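Local coordinates for proline dehydrogenase (Deinococcus radiodurans, PDB 4H6Q), which oxidises L-proline to delta-1-pyrroline-5-carboxylate with an FAD cofactor, passing the electrons to a quinone in the first step of proline breakdown to glutamate, at residues Met138-His141 against Thr142-Asp145; Glu113-Gly116 against Leu117-Arg121; Ile99-Ser103 against Val104-Lys108; Tyr195-Pro198 against Ala199-Tyr203. All blocks are in the same frame, centred on the assembly; numbering follows the deposited sequence. Where two conformers were deposited one is given.

Contact 1: Met138-His141 against Thr142-Asp145. With FAD (flavin-adenine dinucleotide), chain C.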
loop_
_atom_site.group_PDB
_atom_site.type_symbol
_atom_site.label_atom_id
_atom_site.label_comp_id
_atom_site.label_asym_id
_atom_site.label_seq_id
_atom_site.Cartn_x
_atom_site.Cartn_y
_atom_site.Cartn_z
ATOM N N MET A 138 -0.454 -2.671 5.877
ATOM C CA MET A 138 -0.213 -3.003 7.279
ATOM C C MET A 138 -0.396 -1.790 8.181
ATOM O O MET A 138 0.231 -0.737 7.965
ATOM C CB MET A 138 1.163 -3.646 7.494
ATOM C CG MET A 138 1.284 -4.330 8.883
ATOM S SD MET A 138 0.153 -5.744 9.109
ATOM C CE MET A 138 0.849 -6.962 8.023
ATOM N N GLU A 139 -1.285 -1.898 9.170
ATOM C CA GLU A 139 -1.568 -0.822 10.091
ATOM C C GLU A 139 -0.712 -0.963 11.352
ATOM O O GLU A 139 0.421 -1.458 11.253
ATOM C CB GLU A 139 -3.099 -0.727 10.324
ATOM C CG GLU A 139 -3.842 -0.497 8.965
ATOM C CD GLU A 139 -5.332 -0.318 9.138
ATOM O OE1 GLU A 139 -6.081 -1.330 9.018
ATOM O OE2 GLU A 139 -5.763 0.840 9.409
ATOM N N ASP A 140 -1.177 -0.510 12.516
ATOM C CA ASP A 140 -0.292 -0.498 13.687
ATOM C C ASP A 140 -0.104 -1.926 14.257
ATOM O O ASP A 140 -0.742 -2.874 13.791
ATOM C CB ASP A 140 -0.925 0.366 14.777
ATOM C CG ASP A 140 -2.182 -0.268 15.321
ATOM O OD1 ASP A 140 -2.151 -0.919 16.375
ATOM O OD2 ASP A 140 -3.230 -0.195 14.625
ATOM N N HIS A 141 0.797 -2.095 15.233
ATOM C CA HIS A 141 1.273 -3.448 15.568
ATOM C C HIS A 141 0.194 -4.374 16.125
ATOM O O HIS A 141 0.354 -5.612 16.060
ATOM C CB HIS A 141 2.513 -3.423 16.490
ATOM C CG HIS A 141 2.183 -3.278 17.947
ATOM N ND1 HIS A 141 2.216 -2.062 18.614
ATOM C CD2 HIS A 141 1.822 -4.201 18.879
ATOM C CE1 HIS A 141 1.894 -2.250 19.888
ATOM N NE2 HIS A 141 1.629 -3.534 20.069
ATOM N N THR A 142 -0.872 -3.786 16.696
ATOM C CA THR A 142 -1.968 -4.574 17.247
ATOM C C THR A 142 -2.773 -5.334 16.209
ATOM O O THR A 142 -3.558 -6.206 16.573
ATOM C CB THR A 142 -2.931 -3.723 18.124
ATOM O OG1 THR A 142 -3.707 -2.862 17.252
ATOM C CG2 THR A 142 -2.133 -2.899 19.196
ATOM N N ARG A 143 -2.567 -5.021 14.928
ATOM C CA ARG A 143 -3.359 -5.629 13.847
ATOM C C ARG A 143 -2.536 -6.605 13.008
ATOM O O ARG A 143 -3.046 -7.187 12.059
ATOM C CB ARG A 143 -3.997 -4.528 12.971
ATOM C CG ARG A 143 -5.169 -3.840 13.729
ATOM C CD ARG A 143 -5.753 -2.667 12.949
ATOM N NE ARG A 143 -6.849 -2.066 13.734
ATOM C CZ ARG A 143 -8.134 -2.394 13.630
ATOM N NH1 ARG A 143 -8.534 -3.318 12.757
ATOM N NH2 ARG A 143 -9.022 -1.758 14.368
ATOM N N VAL A 144 -1.246 -6.776 13.318
ATOM C CA VAL A 144 -0.360 -7.606 12.465
ATOM C C VAL A 144 -0.776 -9.077 12.471
ATOM O O VAL A 144 -0.916 -9.673 11.389
ATOM C CB VAL A 144 1.134 -7.477 12.893
ATOM C CG1 VAL A 144 1.996 -8.438 12.068
ATOM C CG2 VAL A 144 1.612 -6.034 12.758
ATOM N N ASP A 145 -1.027 -9.676 13.643
ATOM C CA ASP A 145 -1.387 -11.100 13.668
ATOM C C ASP A 145 -2.646 -11.387 12.877
ATOM O O ASP A 145 -2.671 -12.298 12.027
ATOM C CB ASP A 145 -1.529 -11.589 15.129
ATOM C CG ASP A 145 -0.174 -11.719 15.815
ATOM O OD1 ASP A 145 0.044 -11.164 16.907
ATOM O OD2 ASP A 145 0.682 -12.392 15.268
HETATM P PA FAD C . 12.476 8.047 5.141
HETATM O O1A FAD C . 13.793 7.528 5.729
HETATM O O2A FAD C . 11.414 8.453 6.078
HETATM O O5B FAD C . 12.624 9.193 4.182
HETATM C C5B FAD C . 13.541 9.101 3.103
HETATM C C4B FAD C . 13.567 10.344 2.238
HETATM O O4B FAD C . 12.409 10.322 1.434
HETATM C C3B FAD C . 13.465 11.621 2.991
HETATM O O3B FAD C . 14.691 12.092 3.528
HETATM C C2B FAD C . 12.880 12.507 1.960
HETATM O O2B FAD C . 13.817 12.857 0.964
HETATM C C1B FAD C . 11.855 11.603 1.354
HETATM N N9A FAD C . 10.566 11.618 2.046
HETATM C C8A FAD C . 9.938 10.535 2.660
HETATM N N7A FAD C . 8.767 10.883 3.194
HETATM C C5A FAD C . 8.580 12.231 2.901
HETATM C C6A FAD C . 7.582 13.144 3.186
HETATM N N6A FAD C . 6.407 12.767 3.902
HETATM N N1A FAD C . 7.736 14.406 2.756
HETATM C C2A FAD C . 8.823 14.802 2.063
HETATM N N3A FAD C . 9.827 13.963 1.764
HETATM C C4A FAD C . 9.705 12.700 2.162
HETATM N N1 FAD C . 3.988 1.960 6.088
HETATM C C2 FAD C . 3.117 1.203 6.808
HETATM O O2 FAD C . 3.317 1.137 8.102
HETATM N N3 FAD C . 2.084 0.512 6.234
HETATM C C4 FAD C . 1.862 0.556 4.863
HETATM O O4 FAD C . 0.828 -0.116 4.318
HETATM C C4X FAD C . 2.767 1.364 4.042
HETATM N N5 FAD C . 2.599 1.445 2.684
HETATM C C5X FAD C . 3.514 2.192 1.975
HETATM C C6 FAD C . 3.377 2.287 0.581
HETATM C C7 FAD C . 4.323 3.025 -0.175
HETATM C C7M FAD C . 4.177 3.129 -1.692
HETATM C C8 FAD C . 5.396 3.658 0.499
HETATM C C8M FAD C . 6.426 4.446 -0.265
HETATM C C9 FAD C . 5.502 3.586 1.896
HETATM C C9A FAD C . 4.589 2.848 2.624
HETATM N N10 FAD C . 4.745 2.765 4.021
HETATM C C10 FAD C . 3.830 2.033 4.737
HETATM C "C1'" FAD C . 5.858 3.389 4.719
HETATM C "C2'" FAD C . 5.599 4.705 5.384
HETATM O "O2'" FAD C . 4.610 5.357 4.597
HETATM C "C3'" FAD C . 7.074 5.166 5.492
HETATM O "O3'" FAD C . 7.683 4.941 6.728
HETATM C "C4'" FAD C . 7.409 6.518 4.999
HETATM O "O4'" FAD C . 7.027 6.519 3.670
HETATM C "C5'" FAD C . 8.908 6.730 5.151
HETATM O "O5'" FAD C . 9.429 7.128 3.921
HETATM P P FAD C . 10.735 6.474 3.288
HETATM O O1P FAD C . 10.852 4.920 3.234
HETATM O O2P FAD C . 10.938 7.325 2.006
HETATM O O3P FAD C . 11.987 6.975 4.177
HETATM O O HOH W 1 -5.668 -0.559 15.673
HETATM O O HOH W 2 -0.824 -8.277 16.265
#

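Contact 2: Glu113-Gly116 against Leu117-Arg121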
loop_
_atom_site.group_PDB
_atom_site.type_symbol
_atom_site.label_atom_id
_atom_site.label_comp_id
_atom_site.label_asym_id
_atom_site.label_seq_id
_atom_site.Cartn_x
_atom_site.Cartn_y
_atom_site.Cartn_z
ATOM N N GLU A 113 -18.716 -14.165 11.517
ATOM C CA GLU A 113 -17.488 -14.057 10.718
ATOM C C GLU A 113 -16.942 -12.678 10.870
ATOM O O GLU A 113 -17.702 -11.741 11.084
ATOM C CB GLU A 113 -17.810 -14.262 9.252
ATOM C CG GLU A 113 -18.332 -15.619 8.911
ATOM C CD GLU A 113 -18.586 -15.704 7.421
ATOM O OE1 GLU A 113 -19.639 -15.177 6.977
ATOM O OE2 GLU A 113 -17.718 -16.248 6.698
ATOM N N ASP A 114 -15.629 -12.528 10.721
ATOM C CA ASP A 114 -15.042 -11.197 10.768
ATOM C C ASP A 114 -15.483 -10.360 9.582
ATOM O O ASP A 114 -15.344 -10.773 8.419
ATOM C CB ASP A 114 -13.520 -11.325 10.776
ATOM C CG ASP A 114 -12.822 -9.995 10.967
ATOM O OD1 ASP A 114 -12.491 -9.663 12.131
ATOM O OD2 ASP A 114 -12.652 -9.266 9.959
ATOM N N LEU A 115 -16.023 -9.180 9.859
ATOM C CA LEU A 115 -16.569 -8.314 8.796
ATOM C C LEU A 115 -15.502 -7.801 7.828
ATOM O O LEU A 115 -15.754 -7.655 6.620
ATOM C CB LEU A 115 -17.244 -7.099 9.449
ATOM C CG LEU A 115 -17.983 -6.105 8.533
ATOM C CD1 LEU A 115 -19.010 -6.818 7.633
ATOM C CD2 LEU A 115 -18.612 -4.959 9.327
ATOM N N GLY A 116 -14.285 -7.542 8.319
ATOM C CA GLY A 116 -13.163 -7.225 7.452
ATOM C C GLY A 116 -12.875 -8.337 6.453
ATOM O O GLY A 116 -12.637 -8.068 5.261
ATOM N N LEU A 117 -12.878 -9.579 6.927
ATOM C CA LEU A 117 -12.648 -10.710 6.045
ATOM C C LEU A 117 -13.780 -10.842 5.013
ATOM O O LEU A 117 -13.528 -11.044 3.817
ATOM C CB LEU A 117 -12.518 -12.000 6.844
ATOM C CG LEU A 117 -12.195 -13.284 6.049
ATOM C CD1 LEU A 117 -10.806 -13.168 5.474
ATOM C CD2 LEU A 117 -12.255 -14.511 6.951
ATOM N N THR A 118 -15.033 -10.722 5.433
ATOM C CA THR A 118 -16.053 -10.878 4.407
ATOM C C THR A 118 -16.073 -9.710 3.427
ATOM O O THR A 118 -16.267 -9.970 2.227
ATOM C CB THR A 118 -17.442 -11.076 4.948
ATOM O OG1 THR A 118 -17.812 -9.890 5.640
ATOM C CG2 THR A 118 -17.487 -12.244 5.910
ATOM N N ASN A 119 -15.775 -8.483 3.848
ATOM C CA ASN A 119 -15.701 -7.397 2.869
ATOM C C ASN A 119 -14.478 -7.547 1.990
ATOM O O ASN A 119 -14.555 -7.248 0.780
ATOM C CB ASN A 119 -15.702 -6.031 3.572
ATOM C CG ASN A 119 -17.122 -5.615 3.977
ATOM O OD1 ASN A 119 -18.096 -5.873 3.251
ATOM N ND2 ASN A 119 -17.261 -4.969 5.157
ATOM N N ALA A 120 -13.339 -7.977 2.555
ATOM C CA ALA A 120 -12.147 -8.169 1.712
ATOM C C ALA A 120 -12.383 -9.232 0.641
ATOM O O ALA A 120 -11.912 -9.088 -0.502
ATOM C CB ALA A 120 -10.931 -8.542 2.559
ATOM N N ARG A 121 -13.118 -10.284 0.967
ATOM C CA ARG A 121 -13.464 -11.287 -0.039
ATOM C C ARG A 121 -14.200 -10.669 -1.219
ATOM O O ARG A 121 -13.918 -10.989 -2.389
ATOM C CB ARG A 121 -14.336 -12.388 0.575
ATOM C CG ARG A 121 -13.553 -13.387 1.411
ATOM C CD ARG A 121 -14.513 -14.311 2.127
ATOM N NE ARG A 121 -13.767 -15.374 2.786
ATOM C CZ ARG A 121 -14.121 -15.942 3.926
ATOM N NH1 ARG A 121 -15.200 -15.522 4.557
ATOM N NH2 ARG A 121 -13.372 -16.901 4.451
HETATM O O HOH W 3 -19.161 -10.955 8.332
HETATM O O HOH W 4 -15.439 -16.382 7.441
#

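Contact 3: Ile99-Ser103 against Val104-Lys108. With TFB (tetrahydrofuran-2-carboxylic acid), chain D.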
loop_
_atom_site.group_PDB
_atom_site.type_symbol
_atom_site.label_atom_id
_atom_site.label_comp_id
_atom_site.label_asym_id
_atom_site.label_seq_id
_atom_site.Cartn_x
_atom_site.Cartn_y
_atom_site.Cartn_z
ATOM N N ILE A 99 -6.039 -1.573 0.345
ATOM C CA ILE A 99 -7.047 -1.339 1.386
ATOM C C ILE A 99 -6.424 -1.506 2.752
ATOM O O ILE A 99 -5.512 -2.322 2.968
ATOM C CB ILE A 99 -8.287 -2.262 1.241
ATOM C CG1 ILE A 99 -7.943 -3.746 1.441
ATOM C CG2 ILE A 99 -8.955 -2.020 -0.143
ATOM C CD1 ILE A 99 -9.174 -4.678 1.409
ATOM N N LYS A 100 -6.959 -0.738 3.714
ATOM C CA LYS A 100 -6.691 -0.930 5.145
ATOM C C LYS A 100 -7.837 -1.741 5.713
ATOM O O LYS A 100 -9.009 -1.348 5.593
ATOM C CB LYS A 100 -6.644 0.446 5.851
ATOM C CG LYS A 100 -5.297 1.135 5.585
ATOM C CD LYS A 100 -5.297 2.552 6.119
ATOM C CE LYS A 100 -3.911 3.185 5.984
ATOM N NZ LYS A 100 -3.374 3.245 4.598
ATOM N N LEU A 101 -7.557 -2.894 6.314
ATOM C CA LEU A 101 -8.682 -3.705 6.760
ATOM C C LEU A 101 -9.508 -3.033 7.898
ATOM O O LEU A 101 -10.674 -3.370 8.124
ATOM C CB LEU A 101 -8.238 -5.117 7.144
ATOM C CG LEU A 101 -7.848 -5.976 5.904
ATOM C CD1 LEU A 101 -7.056 -7.194 6.316
ATOM C CD2 LEU A 101 -9.066 -6.360 5.064
ATOM N N SER A 102 -8.900 -2.081 8.633
ATOM C CA SER A 102 -9.678 -1.321 9.614
ATOM C C SER A 102 -10.726 -0.407 8.964
ATOM O O SER A 102 -11.632 0.078 9.656
ATOM C CB SER A 102 -8.757 -0.455 10.474
ATOM O OG SER A 102 -8.367 0.706 9.760
ATOM N N SER A 103 -10.649 -0.171 7.653
ATOM C CA SER A 103 -11.690 0.592 6.964
ATOM C C SER A 103 -12.875 -0.254 6.584
ATOM O O SER A 103 -13.952 0.294 6.294
ATOM C CB SER A 103 -11.186 1.297 5.719
ATOM O OG SER A 103 -10.856 0.380 4.685
ATOM N N VAL A 104 -12.735 -1.596 6.642
ATOM C CA VAL A 104 -13.816 -2.453 6.161
ATOM C C VAL A 104 -14.270 -3.480 7.196
ATOM O O VAL A 104 -14.971 -4.442 6.879
ATOM C CB VAL A 104 -13.457 -3.104 4.807
ATOM C CG1 VAL A 104 -13.371 -2.030 3.742
ATOM C CG2 VAL A 104 -12.174 -3.945 4.870
ATOM N N GLY A 105 -13.893 -3.241 8.463
ATOM C CA GLY A 105 -14.501 -3.974 9.559
ATOM C C GLY A 105 -13.683 -5.002 10.295
ATOM O O GLY A 105 -14.241 -5.750 11.092
ATOM N N GLN A 106 -12.371 -5.058 10.048
ATOM C CA GLN A 106 -11.518 -5.985 10.762
ATOM C C GLN A 106 -11.670 -5.897 12.263
ATOM O O GLN A 106 -11.533 -4.832 12.829
ATOM C CB GLN A 106 -10.063 -5.712 10.373
ATOM C CG GLN A 106 -9.076 -6.744 10.959
ATOM C CD GLN A 106 -7.665 -6.377 10.643
ATOM O OE1 GLN A 106 -7.164 -5.321 11.081
ATOM N NE2 GLN A 106 -6.992 -7.203 9.855
ATOM N N GLY A 107 -11.953 -7.030 12.894
ATOM C CA GLY A 107 -12.108 -7.069 14.335
ATOM C C GLY A 107 -13.559 -7.036 14.743
ATOM O O GLY A 107 -13.831 -7.234 15.946
ATOM N N LYS A 108 -14.497 -6.803 13.843
ATOM C CA LYS A 108 -15.913 -6.811 14.174
ATOM C C LYS A 108 -16.548 -8.088 13.639
ATOM O O LYS A 108 -16.247 -8.541 12.553
ATOM C CB LYS A 108 -16.607 -5.605 13.521
ATOM C CG LYS A 108 -15.980 -4.263 13.906
ATOM C CD LYS A 108 -16.604 -3.102 13.152
ATOM C CE LYS A 108 -15.920 -1.799 13.525
ATOM N NZ LYS A 108 -16.096 -1.443 14.970
HETATM O OA TFB D . 0.083 3.199 4.405
HETATM C CA TFB D . 0.752 4.433 4.634
HETATM C C TFB D . -0.195 5.452 5.233
HETATM O OB TFB D . 0.284 6.499 5.742
HETATM C CB TFB D . 1.230 4.909 3.328
HETATM C CG TFB D . 0.350 4.243 2.375
HETATM C CD TFB D . -0.199 3.030 3.019
HETATM O OXT TFB D . -1.469 5.278 5.240
#

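Contact 4: Tyr195-Pro198 against Ala199-Tyr203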
loop_
_atom_site.group_PDB
_atom_site.type_symbol
_atom_site.label_atom_id
_atom_site.label_comp_id
_atom_site.label_asym_id
_atom_site.label_seq_id
_atom_site.Cartn_x
_atom_site.Cartn_y
_atom_site.Cartn_z
ATOM N N TYR A 195 3.798 4.219 11.768
ATOM C CA TYR A 195 3.071 4.472 13.030
ATOM C C TYR A 195 4.015 4.748 14.202
ATOM O O TYR A 195 5.230 4.551 14.091
ATOM C CB TYR A 195 2.122 3.294 13.333
ATOM C CG TYR A 195 1.105 3.108 12.233
ATOM C CD1 TYR A 195 -0.106 3.826 12.227
ATOM C CD2 TYR A 195 1.359 2.249 11.180
ATOM C CE1 TYR A 195 -1.029 3.676 11.195
ATOM C CE2 TYR A 195 0.451 2.111 10.154
ATOM C CZ TYR A 195 -0.739 2.800 10.172
ATOM O OH TYR A 195 -1.596 2.625 9.110
ATOM N N LEU A 196 3.464 5.235 15.298
ATOM C CA LEU A 196 4.230 5.496 16.519
ATOM C C LEU A 196 4.289 4.218 17.306
ATOM O O LEU A 196 3.231 3.706 17.734
ATOM C CB LEU A 196 3.535 6.592 17.336
ATOM C CG LEU A 196 4.234 7.103 18.573
ATOM C CD1 LEU A 196 5.556 7.791 18.168
ATOM C CD2 LEU A 196 3.272 8.044 19.332
ATOM N N GLU A 197 5.481 3.656 17.470
ATOM C CA GLU A 197 5.648 2.323 18.116
ATOM C C GLU A 197 6.765 2.332 19.160
ATOM O O GLU A 197 7.836 2.912 18.931
ATOM C CB GLU A 197 5.917 1.236 17.067
ATOM C CG GLU A 197 4.799 1.031 16.042
ATOM C CD GLU A 197 3.584 0.305 16.606
ATOM O OE1 GLU A 197 3.548 -0.001 17.825
ATOM O OE2 GLU A 197 2.649 0.045 15.832
ATOM N N PRO A 198 6.534 1.678 20.310
ATOM C CA PRO A 198 7.498 1.698 21.426
ATOM C C PRO A 198 8.660 0.731 21.199
ATOM O O PRO A 198 8.566 -0.126 20.319
ATOM C CB PRO A 198 6.644 1.274 22.637
ATOM C CG PRO A 198 5.626 0.325 21.971
ATOM C CD PRO A 198 5.291 0.979 20.661
ATOM N N ALA A 199 9.753 0.924 21.944
ATOM C CA ALA A 199 10.970 0.152 21.790
ATOM C C ALA A 199 10.787 -1.317 22.113
ATOM O O ALA A 199 11.666 -2.124 21.796
ATOM C CB ALA A 199 12.100 0.748 22.662
ATOM N N THR A 200 9.675 -1.698 22.739
ATOM C CA THR A 200 9.422 -3.135 22.918
ATOM C C THR A 200 8.940 -3.805 21.629
ATOM O O THR A 200 8.936 -5.027 21.537
ATOM C CB THR A 200 8.386 -3.382 24.007
ATOM O OG1 THR A 200 7.213 -2.634 23.670
ATOM C CG2 THR A 200 8.921 -2.930 25.403
ATOM N N VAL A 201 8.553 -2.996 20.641
ATOM C CA VAL A 201 7.904 -3.482 19.396
ATOM C C VAL A 201 8.748 -3.155 18.189
ATOM O O VAL A 201 8.818 -3.944 17.220
ATOM C CB VAL A 201 6.495 -2.766 19.273
ATOM C CG1 VAL A 201 5.888 -2.804 17.926
ATOM C CG2 VAL A 201 5.516 -3.261 20.414
ATOM N N ALA A 202 9.339 -1.962 18.197
ATOM C CA ALA A 202 10.053 -1.418 17.052
ATOM C C ALA A 202 11.436 -0.934 17.396
ATOM O O ALA A 202 11.637 -0.336 18.446
ATOM C CB ALA A 202 9.277 -0.298 16.454
ATOM N N TYR A 203 12.380 -1.144 16.483
ATOM C CA TYR A 203 13.761 -0.656 16.637
ATOM C C TYR A 203 13.794 0.871 16.828
ATOM O O TYR A 203 13.303 1.600 15.967
ATOM C CB TYR A 203 14.552 -0.936 15.361
ATOM C CG TYR A 203 14.870 -2.370 15.079
ATOM C CD1 TYR A 203 15.877 -3.006 15.783
ATOM C CD2 TYR A 203 14.199 -3.087 14.077
ATOM C CE1 TYR A 203 16.225 -4.316 15.525
ATOM C CE2 TYR A 203 14.524 -4.436 13.823
ATOM C CZ TYR A 203 15.531 -5.033 14.570
ATOM O OH TYR A 203 15.870 -6.355 14.319
HETATM O O HOH W 5 10.621 2.255 18.910
#

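Contact 1: Met138-His141 against Thr142-Asp145
T142 CG2 lies over one face of the H141 ring, 3.9 Å above its plane and offset toward the rim, a CH-pi contact. H141 ND1 is hydrogen-bonded to E197. The R143 guanidinium has water 1 at its edge, in plane, with R143 NE donating to the water oxygen over 2.7 Å. That water also donates to D140 OD2. D140 OD2 and R143 NE stay 4.2 Å apart, joined by water rather than a salt bridge. R143 NH1 is held by Q106. T142 OG1 donates to the syn side of D140 OD1 at 2.6 Å. T142 N reaches D140 OD1 at 3.2 Å from above the carboxylate plane and closes an Asx turn. D140 chi1 of 68°, with CG between the backbone N and the carbonyl carbon, turns the carboxylate forward to the T142 amide and hydroxyl. With an alanine here, T142 OG1 and N would probably be left without their shared acceptor. The M138 and V144 side chains cross at about a right angle, with M138 SD 3.9 Å from V144 CG2. FAD N3 donates to M138 O at 2.8 Å and M138 N bonds FAD O4, so main-chain atoms, not the M138 side chain, read the flavin.

Contact 2: Glu113-Gly116 against Leu117-Arg121
D114 O accepts from T118 N at 3.0 Å, and L115 O and G116 O accept from N119 N and A120 N in the same i to i+4 pattern, which starts helix 115-129. D114 is the N-cap. This helix belongs to the beta8-alpha8 barrel and lies in the chain between strands 96-99 and 133-136. A short antiparallel strand, 113-114, leads directly into it. D114 OD2 accepts from L117 N at 3.1 Å through its anti lone pair. Chi1 of -174° sets the carboxylate away from the D114 backbone N and over the first turn. Its other oxygen, OD1, takes G107 N. G116 leaves room for this cap, since a CB there would come within 3.0 Å of D114 OD2. An asparagine in place of D114 would probably leave either L117 N or G107 N without its acceptor. E113 OE2 and R121 NH1 form a salt bridge at 3.4 Å, a weak bond, with the carboxylate and guanidinium planes 38° apart. R121 NE has a second carboxylate, that of E157. On the buried side L115 CD1 packs against N119 ND2 at 3.6 Å, while ND2 donates to V104 O. L117 CD2 sits 3.5 Å above the R121 guanidinium plane, offset toward its rim.

Contact 3: Ile99-Ser103 against Val104-Lys108
L101 O takes two backbone donors from the segment that follows. V104 N and Q106 N each come to 3.1 Å of L101 O, from opposite faces of the carbonyl plane, and neither lies on a lone pair. One oxygen thus ties V104 and Q106 back to L101. K100 O is also doubly used, by S103 N and by S103 OG, the latter at 2.7 Å in the carbonyl plane. S103 OG stands between its own backbone N and carbonyl carbon, chi1 69°, and this folds the hydroxyl back onto K100.

The apolar contact is L101 CD2 on V104 CG2, 3.9 Å apart, and V104 also packs on F77 and A78 of helix 71-90. All of this lies in the loop that leaves barrel strand 96-99, on the way to the short strand 109-110. A type II beta turn from G105 to K108 ends it, closed by K108 N to G105 O. G107 has a positive phi, 99°, where a CB would jam against the carbonyl O of Q106.

Among the polar side chains, Q106 crosses L101 at about a right angle, with Q106 NE2 3.5 Å from L101 CD1. NE2 donates to Q150 and T147, while OE1 is taken up by R143. S102 OG bonds E139. K100 runs the other way, into the substrate pocket. K100 NZ donates to OXT of the bound tetrahydrofuran-2-carboxylic acid at 2.9 Å and weakly to its ring oxygen OA at 3.5 Å. K100 NZ also forms a salt bridge with D137.

Contact 4: Tyr195-Pro198 against Ala199-Tyr203
P198 O holds the tight part of this turn by taking two backbone donors. A202 N bonds P198 O at 2.9 Å in the carbonyl plane, with a C=O...N angle of 160°. V201 N reaches the same P198 O at 2.9 Å from above that plane. Side chains close around this pair. E197 CB touches A202 CB at 3.7 Å, and V201 CG1 lies against E197 OE1 at 3.7 Å. V201 CG1 is anti to the backbone N, chi1 162°, which leaves CG2 to meet P198 CG at 3.9 Å. The E197 chain is bent at chi2.

The outer part is looser and faces solvent. P198, A199 and T200 are exposed, and T200 OG1 only brushes P198 CG at 3.8 Å. Water 5 spans the two arms of the turn, donating to E197 O at 2.9 Å and to A202 O at 2.8 Å. A199 O is taken by Y172.

The two segments form a type I beta turn from P198 to V201, with A202 N adding an i to i+4 bond. It lies in the loop between strand 188-191 and helix 206-222 of the barrel, and Y195, at its start, touches the FAD. P198 has no N-H to give, so in the backbone it serves only as an acceptor. The E197 carboxylate, which accepts from H141 ND1, would probably favour a positively charged imidazole.

Contacts 1 and 3 meet in two hydrogen bonds: E139 OE2 to S102 OG at 2.6 Å and R143 NH1 to Q106 OE1 at 2.9 Å. Contact 1 also reaches contact 4, where H141 ND1 and E197 OE1 are 2.6 Å apart. Contact 2 joins contact 3 through D114 OD1 and G107 N, 2.8 Å apart, but stays about 8 Å from contact 1 at the nearest atoms. Contacts 2 and 4 are farthest from each other, with centres about 28 Å apart. Contacts 1, 3 and 4 each send a residue to the active site: M138 and Y195 to the flavin, K100 to the bound proline analogue. K100 CE lies 3.9 Å from Y195 OH. Contact 2 touches the loop that carries K100 but has no residue in the ligand pockets.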